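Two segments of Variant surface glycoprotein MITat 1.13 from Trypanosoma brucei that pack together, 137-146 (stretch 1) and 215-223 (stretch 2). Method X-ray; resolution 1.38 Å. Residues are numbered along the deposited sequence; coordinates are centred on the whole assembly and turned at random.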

# COMPACT_ATOMS: atom_id res chain seq x y z
N LYS A 137 3.29 -31.94 -32.28
CA LYS A 137 2.57 -32.86 -33.16
C LYS A 137 3.55 -33.40 -34.20
O LYS A 137 4.02 -32.65 -35.06
CB LYS A 137 1.38 -32.17 -33.81
CG LYS A 137 0.46 -33.12 -34.59
CD LYS A 137 -0.83 -32.40 -35.01
CE LYS A 137 -0.99 -32.44 -36.51
NZ LYS A 137 -2.37 -32.84 -36.90
N ILE A 138 3.87 -34.68 -34.08
CA ILE A 138 4.68 -35.38 -35.07
C ILE A 138 3.77 -35.99 -36.12
O ILE A 138 2.81 -36.69 -35.78
CB ILE A 138 5.53 -36.47 -34.40
CG1 ILE A 138 6.54 -35.84 -33.44
CG2 ILE A 138 6.20 -37.36 -35.47
CD1 ILE A 138 7.15 -36.83 -32.48
N GLU A 139 4.07 -35.72 -37.39
CA GLU A 139 3.46 -36.41 -38.52
C GLU A 139 4.59 -37.13 -39.25
O GLU A 139 5.45 -36.48 -39.85
CB GLU A 139 2.76 -35.42 -39.44
CG GLU A 139 1.82 -34.46 -38.74
CD GLU A 139 1.30 -33.41 -39.69
OE1 GLU A 139 1.74 -33.42 -40.86
OE2 GLU A 139 0.44 -32.60 -39.28
N PHE A 140 4.60 -38.45 -39.17
CA PHE A 140 5.74 -39.20 -39.70
C PHE A 140 5.91 -39.11 -41.22
O PHE A 140 7.00 -39.44 -41.70
CB PHE A 140 5.66 -40.63 -39.21
CG PHE A 140 6.19 -40.81 -37.81
CD1 PHE A 140 7.55 -40.78 -37.56
CD2 PHE A 140 5.32 -40.99 -36.75
CE1 PHE A 140 8.05 -40.96 -36.29
CE2 PHE A 140 5.81 -41.16 -35.47
CZ PHE A 140 7.17 -41.14 -35.24
N GLY A 141 4.92 -38.60 -41.96
CA GLY A 141 5.12 -38.21 -43.34
C GLY A 141 4.61 -39.18 -44.39
O GLY A 141 4.33 -38.76 -45.51
N GLY A 142 4.52 -40.48 -44.08
CA GLY A 142 4.02 -41.48 -45.01
C GLY A 142 5.07 -42.31 -45.72
O GLY A 142 4.71 -43.25 -46.44
N THR A 143 6.35 -41.98 -45.56
CA THR A 143 7.42 -42.70 -46.22
C THR A 143 8.21 -43.59 -45.28
O THR A 143 8.51 -44.74 -45.64
CB THR A 143 8.37 -41.71 -46.91
OG1 THR A 143 7.64 -40.96 -47.90
CG2 THR A 143 9.53 -42.44 -47.57
N ASP A 144 8.55 -43.10 -44.09
CA ASP A 144 9.32 -43.89 -43.14
C ASP A 144 9.07 -43.35 -41.73
O ASP A 144 8.35 -42.36 -41.53
CB ASP A 144 10.81 -43.88 -43.48
CG ASP A 144 11.39 -42.47 -43.60
OD1 ASP A 144 10.91 -41.54 -42.92
OD2 ASP A 144 12.33 -42.28 -44.41
N LEU A 145 9.67 -44.03 -40.75
CA LEU A 145 9.59 -43.62 -39.35
C LEU A 145 10.87 -42.94 -38.87
O LEU A 145 11.08 -42.81 -37.66
CB LEU A 145 9.28 -44.83 -38.45
CG LEU A 145 7.88 -45.45 -38.39
CD1 LEU A 145 6.93 -44.52 -37.64
CD2 LEU A 145 7.32 -45.83 -39.75
N ARG A 146 11.72 -42.49 -39.80
CA ARG A 146 12.81 -41.61 -39.41
C ARG A 146 12.25 -40.26 -38.90
O ARG A 146 11.10 -39.89 -39.16
CB ARG A 146 13.80 -41.41 -40.56
CG ARG A 146 14.47 -42.73 -40.98
CD ARG A 146 15.63 -42.50 -41.95
NE ARG A 146 16.44 -43.69 -42.17
CZ ARG A 146 17.42 -43.76 -43.07
NH1 ARG A 146 17.71 -42.69 -43.80
NH2 ARG A 146 18.10 -44.89 -43.23
N ALA A 215 0.03 -50.71 -34.89
CA ALA A 215 1.29 -50.14 -34.38
C ALA A 215 1.63 -48.84 -35.14
O ALA A 215 1.31 -48.70 -36.28
CB ALA A 215 2.43 -51.13 -34.43
N VAL A 216 2.20 -47.87 -34.45
CA VAL A 216 2.73 -46.63 -35.01
C VAL A 216 3.50 -46.94 -36.28
O VAL A 216 4.42 -47.77 -36.29
CB VAL A 216 3.59 -45.91 -33.98
CG1 VAL A 216 4.35 -44.75 -34.62
CG2 VAL A 216 2.75 -45.41 -32.79
N GLU A 217 3.14 -46.26 -37.37
CA GLU A 217 3.74 -46.51 -38.67
C GLU A 217 3.97 -45.18 -39.38
O GLU A 217 3.97 -44.11 -38.76
CB GLU A 217 2.87 -47.51 -39.44
CG GLU A 217 1.43 -47.11 -39.60
CD GLU A 217 1.19 -46.24 -40.82
OE1 GLU A 217 1.79 -46.52 -41.88
OE2 GLU A 217 0.43 -45.26 -40.70
N ALA A 218 4.21 -45.23 -40.69
CA ALA A 218 4.74 -44.08 -41.41
C ALA A 218 3.72 -42.98 -41.62
O ALA A 218 4.12 -41.82 -41.78
CB ALA A 218 5.29 -44.54 -42.76
N ASN A 219 2.42 -43.30 -41.59
CA ASN A 219 1.38 -42.29 -41.72
C ASN A 219 0.92 -41.78 -40.36
O ASN A 219 -0.04 -41.02 -40.30
CB ASN A 219 0.18 -42.83 -42.49
CG ASN A 219 0.56 -43.27 -43.88
OD1 ASN A 219 0.64 -42.45 -44.80
ND2 ASN A 219 0.81 -44.56 -44.04
N THR A 220 1.54 -42.23 -39.27
CA THR A 220 1.03 -41.96 -37.92
C THR A 220 1.21 -40.50 -37.48
O THR A 220 2.22 -39.87 -37.78
CB THR A 220 1.71 -42.92 -36.93
OG1 THR A 220 1.31 -44.28 -37.19
CG2 THR A 220 1.35 -42.59 -35.47
N HIS A 221 0.15 -39.95 -36.88
CA HIS A 221 0.22 -38.66 -36.20
C HIS A 221 0.22 -38.88 -34.70
O HIS A 221 -0.68 -39.53 -34.16
CB HIS A 221 -0.95 -37.74 -36.59
CG HIS A 221 -0.89 -37.25 -38.01
ND1 HIS A 221 -1.65 -36.20 -38.47
CD2 HIS A 221 -0.17 -37.69 -39.08
CE1 HIS A 221 -1.40 -36.00 -39.76
NE2 HIS A 221 -0.50 -36.89 -40.14
N LEU A 222 1.21 -38.32 -34.02
CA LEU A 222 1.34 -38.42 -32.57
C LEU A 222 1.39 -37.01 -32.02
O LEU A 222 2.29 -36.25 -32.40
CB LEU A 222 2.63 -39.14 -32.18
CG LEU A 222 3.02 -39.33 -30.71
CD1 LEU A 222 1.99 -40.09 -29.94
CD2 LEU A 222 4.37 -40.08 -30.67
N THR A 223 0.43 -36.66 -31.18
CA THR A 223 0.30 -35.29 -30.66
C THR A 223 0.32 -35.35 -29.14
O THR A 223 -0.44 -36.11 -28.56
CB THR A 223 -0.98 -34.57 -31.07
OG1 THR A 223 -1.21 -34.75 -32.46
CG2 THR A 223 -0.93 -33.09 -30.75

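Four backbone hydrogen bonds link the two stretches. Strands 137-139 and 221-223 run antiparallel (171°), their axes 4.6 Å apart at closest approach, and I138 and L222 form a hydrogen-bonded pair: I138 N to L222 O is 2.8 Å and L222 N to I138 O is 2.9 Å. Beyond the strands, F140 N donates almost linearly to T220 O (3.1 Å), and G142 N reaches A218 O (2.7 Å). G141 and G142 both adopt positive phi, where a CB would be jammed against the preceding carbonyl oxygen; at G142 it would also lie 3.3 Å from N219 OD1.

Side chains alternate between the sheet faces. On the face shared by K137, E139, H221 and T223, E139 CG sits 3.6 Å from the centroid of the H221 ring, nearly on its normal, a CH-pi contact. K137 packs its aliphatic CG against T223 OG1 (3.2 Å), while its NZ makes a long salt bridge to E139 OE2 (3.7 Å). I138 and L222 are buried on the other face.

In the loops, V216 CG1 lies 4.0 Å from both F140 CE2 and L145 CD1, and L145 CD2 covers A218 CB (3.9 Å). A218 lies in a type I turn from E217 to T220, which is braced by the hydrogen bonds T220 N to E217 O (3.1 Å) and E217 N to T220 OG1 (2.7 Å). Altogether 666 Å² is buried between the two stretches, both sides summed.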